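Long-range contact in N-terminal acetyltransferase-like protein (PDB 5NNP), which probably serves as the auxiliary, TPR-containing subunit of an N-terminal acetyltransferase complex of the NatA type: residues A[60-71]-A[83-91]. Numbering follows the deposited sequence.
Sequences TEEAFALAKEAL and VYGILYRTN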
# COMPACT_ATOMS: atom_id res chain seq x y z
N THR A 60 -18.86 15.02 24.04
CA THR A 60 -19.33 13.96 23.15
C THR A 60 -20.44 13.10 23.77
O THR A 60 -21.49 12.91 23.15
CB THR A 60 -18.15 13.06 22.72
OG1 THR A 60 -17.15 13.88 22.11
CG2 THR A 60 -18.60 12.01 21.72
N GLU A 61 -20.22 12.58 24.97
CA GLU A 61 -21.24 11.74 25.60
C GLU A 61 -22.53 12.52 25.80
O GLU A 61 -23.62 12.03 25.49
CB GLU A 61 -20.75 11.20 26.95
CG GLU A 61 -21.72 10.21 27.58
CD GLU A 61 -21.21 9.62 28.88
OE1 GLU A 61 -20.02 9.84 29.21
OE2 GLU A 61 -22.00 8.94 29.58
N GLU A 62 -22.39 13.75 26.32
CA GLU A 62 -23.52 14.62 26.64
C GLU A 62 -24.28 15.03 25.38
O GLU A 62 -25.51 15.08 25.39
CB GLU A 62 -23.04 15.88 27.38
CG GLU A 62 -24.17 16.82 27.78
CD GLU A 62 -23.68 18.09 28.46
OE1 GLU A 62 -24.53 18.88 28.92
OE2 GLU A 62 -22.45 18.31 28.52
N ALA A 63 -23.54 15.31 24.31
CA ALA A 63 -24.14 15.66 23.03
C ALA A 63 -25.00 14.51 22.51
O ALA A 63 -26.11 14.74 22.01
CB ALA A 63 -23.06 16.02 22.02
N PHE A 64 -24.51 13.28 22.65
CA PHE A 64 -25.24 12.11 22.17
C PHE A 64 -26.51 11.86 22.97
O PHE A 64 -27.54 11.50 22.41
CB PHE A 64 -24.36 10.86 22.21
CG PHE A 64 -23.80 10.48 20.88
CD1 PHE A 64 -24.60 9.88 19.94
CD2 PHE A 64 -22.48 10.76 20.56
CE1 PHE A 64 -24.09 9.54 18.69
CE2 PHE A 64 -21.95 10.43 19.33
CZ PHE A 64 -22.76 9.82 18.39
N ALA A 65 -26.42 12.02 24.28
CA ALA A 65 -27.59 11.87 25.13
C ALA A 65 -28.65 12.89 24.73
O ALA A 65 -29.83 12.57 24.64
CB ALA A 65 -27.22 12.04 26.59
N LEU A 66 -28.20 14.12 24.46
CA LEU A 66 -29.09 15.22 24.11
C LEU A 66 -29.70 15.07 22.71
O LEU A 66 -30.90 15.19 22.55
CB LEU A 66 -28.36 16.56 24.20
CG LEU A 66 -29.20 17.80 23.85
CD1 LEU A 66 -30.40 17.91 24.76
CD2 LEU A 66 -28.37 19.05 23.90
N ALA A 67 -28.85 14.81 21.72
CA ALA A 67 -29.33 14.58 20.36
C ALA A 67 -30.37 13.47 20.35
O ALA A 67 -31.43 13.59 19.73
CB ALA A 67 -28.18 14.25 19.45
N LYS A 68 -30.07 12.40 21.07
CA LYS A 68 -30.93 11.22 21.13
C LYS A 68 -32.27 11.54 21.79
O LYS A 68 -33.34 11.08 21.35
CB LYS A 68 -30.19 10.10 21.87
CG LYS A 68 -30.92 8.77 21.91
CD LYS A 68 -29.93 7.62 21.81
CE LYS A 68 -29.24 7.35 23.14
NZ LYS A 68 -28.24 6.26 22.99
N GLU A 69 -32.22 12.34 22.85
CA GLU A 69 -33.41 12.86 23.50
C GLU A 69 -34.25 13.72 22.54
O GLU A 69 -35.48 13.72 22.61
CB GLU A 69 -33.02 13.68 24.74
CG GLU A 69 -34.19 14.10 25.58
CD GLU A 69 -34.99 12.91 26.08
OE1 GLU A 69 -34.36 11.97 26.61
OE2 GLU A 69 -36.23 12.92 25.92
N ALA A 70 -33.57 14.44 21.66
CA ALA A 70 -34.21 15.42 20.79
C ALA A 70 -35.04 14.71 19.75
O ALA A 70 -36.18 15.08 19.48
CB ALA A 70 -33.19 16.33 20.13
N LEU A 71 -34.46 13.67 19.16
CA LEU A 71 -35.16 12.96 18.11
C LEU A 71 -36.25 12.07 18.71
O LEU A 71 -37.13 11.60 18.00
CB LEU A 71 -34.17 12.17 17.24
CG LEU A 71 -33.28 11.12 17.88
CD1 LEU A 71 -34.11 9.89 18.14
CD2 LEU A 71 -32.10 10.82 16.97
N VAL A 83 -28.46 15.76 12.57
CA VAL A 83 -27.53 15.99 13.67
C VAL A 83 -26.98 14.68 14.24
O VAL A 83 -25.77 14.51 14.40
CB VAL A 83 -28.21 16.79 14.82
CG1 VAL A 83 -27.35 16.78 16.06
CG2 VAL A 83 -28.49 18.22 14.39
N TYR A 84 -27.90 13.78 14.56
CA TYR A 84 -27.57 12.46 15.08
C TYR A 84 -26.51 11.78 14.18
O TYR A 84 -25.54 11.21 14.67
CB TYR A 84 -28.84 11.62 15.18
CG TYR A 84 -28.82 10.46 16.16
CD1 TYR A 84 -28.36 10.63 17.47
CD2 TYR A 84 -29.31 9.20 15.80
CE1 TYR A 84 -28.36 9.57 18.37
CE2 TYR A 84 -29.30 8.14 16.70
CZ TYR A 84 -28.83 8.33 17.98
OH TYR A 84 -28.83 7.28 18.86
N GLY A 85 -26.71 11.88 12.88
CA GLY A 85 -25.77 11.33 11.91
C GLY A 85 -24.42 12.02 11.95
O GLY A 85 -23.38 11.36 11.98
N ILE A 86 -24.44 13.35 11.95
CA ILE A 86 -23.23 14.15 12.02
C ILE A 86 -22.36 13.78 13.23
O ILE A 86 -21.16 13.60 13.09
CB ILE A 86 -23.58 15.65 12.07
CG1 ILE A 86 -24.21 16.08 10.75
CG2 ILE A 86 -22.33 16.49 12.35
CD1 ILE A 86 -24.77 17.48 10.77
N LEU A 87 -22.98 13.63 14.39
CA LEU A 87 -22.27 13.18 15.58
C LEU A 87 -21.60 11.83 15.34
O LEU A 87 -20.38 11.68 15.51
CB LEU A 87 -23.23 13.09 16.77
CG LEU A 87 -23.94 14.40 17.13
CD1 LEU A 87 -24.86 14.24 18.33
CD2 LEU A 87 -22.93 15.50 17.37
N TYR A 88 -22.39 10.85 14.92
CA TYR A 88 -21.90 9.51 14.58
C TYR A 88 -20.77 9.54 13.58
O TYR A 88 -19.74 8.90 13.78
CB TYR A 88 -23.03 8.66 14.01
CG TYR A 88 -23.83 7.93 15.04
CD1 TYR A 88 -23.21 7.25 16.07
CD2 TYR A 88 -25.22 7.93 15.00
CE1 TYR A 88 -23.94 6.57 17.03
CE2 TYR A 88 -25.95 7.27 15.95
CZ TYR A 88 -25.31 6.59 16.96
OH TYR A 88 -26.05 5.91 17.92
N ARG A 89 -20.95 10.27 12.49
CA ARG A 89 -19.91 10.37 11.48
C ARG A 89 -18.64 10.97 12.07
O ARG A 89 -17.54 10.59 11.71
CB ARG A 89 -20.37 11.20 10.29
CG ARG A 89 -19.34 11.28 9.22
CD ARG A 89 -19.83 12.09 8.06
NE ARG A 89 -19.89 13.51 8.38
CZ ARG A 89 -20.22 14.44 7.50
NH1 ARG A 89 -20.52 14.09 6.26
NH2 ARG A 89 -20.25 15.72 7.85
N THR A 90 -18.81 11.91 13.00
CA THR A 90 -17.67 12.53 13.67
C THR A 90 -16.92 11.52 14.52
O THR A 90 -15.69 11.50 14.53
CB THR A 90 -18.09 13.70 14.57
OG1 THR A 90 -18.75 14.69 13.79
CG2 THR A 90 -16.86 14.32 15.18
N ASN A 91 -17.68 10.70 15.26
CA ASN A 91 -17.11 9.66 16.12
C ASN A 91 -16.76 8.39 15.34
O ASN A 91 -16.57 7.33 15.92
CB ASN A 91 -18.06 9.33 17.27
CG ASN A 91 -18.08 10.42 18.34
OD1 ASN A 91 -17.25 10.41 19.26
ND2 ASN A 91 -19.02 11.35 18.24
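Tyr84 enters helix 60-71 as a knob into a hole formed by Phe64, Ala67, Lys68 and Leu71, and together with Phe64 it carries most of the contact. With CG anti to the backbone N (chi1 -157°), its ring leans across to the facing helix. Leu71 lays CD2 over one face, 3.6 Å from the Tyr84 ring centroid in a CH-pi contact, while Ala67 CB meets the ring edge. Tyr84 CE1 in turn abuts the edge of the Phe64 ring, 4.1 Å from Phe64 CD1. The buried side is close-knit because Ala67 is so small: its CB lies 3.5 Å from Leu87 CD1, and the same leucine also touches Asn55 of helix 44-55. Leu87 also serves Phe64, setting CB over one face of that ring, 4.1 Å from its centroid. Phe64 drives CE1 toward a face of Tyr88, the two ring planes inclined at 57° in an oblique pairing. Replacing Tyr84 by an alanine would probably empty the hole, leaving Leu71 CD2 without its ring face and the Phe64 edge less supported. Toward solvent the contact thins. Exposed Lys68 merely runs its aliphatic chain, bent at chi2 and chi3, past the Tyr84 hydroxyl, and at the other end Asn91 ND2 abuts the edge of Phe64 while donating to Leu87 O (3.1 Å), a carbonyl that also accepts from Asn91 N. Side-chain packing alone joins the two segments, whose short helix axes run nearly antiparallel at 154°, 9.9 Å apart at closest approach, an arrangement characteristic of successive helices in a tetratricopeptide-repeat solenoid.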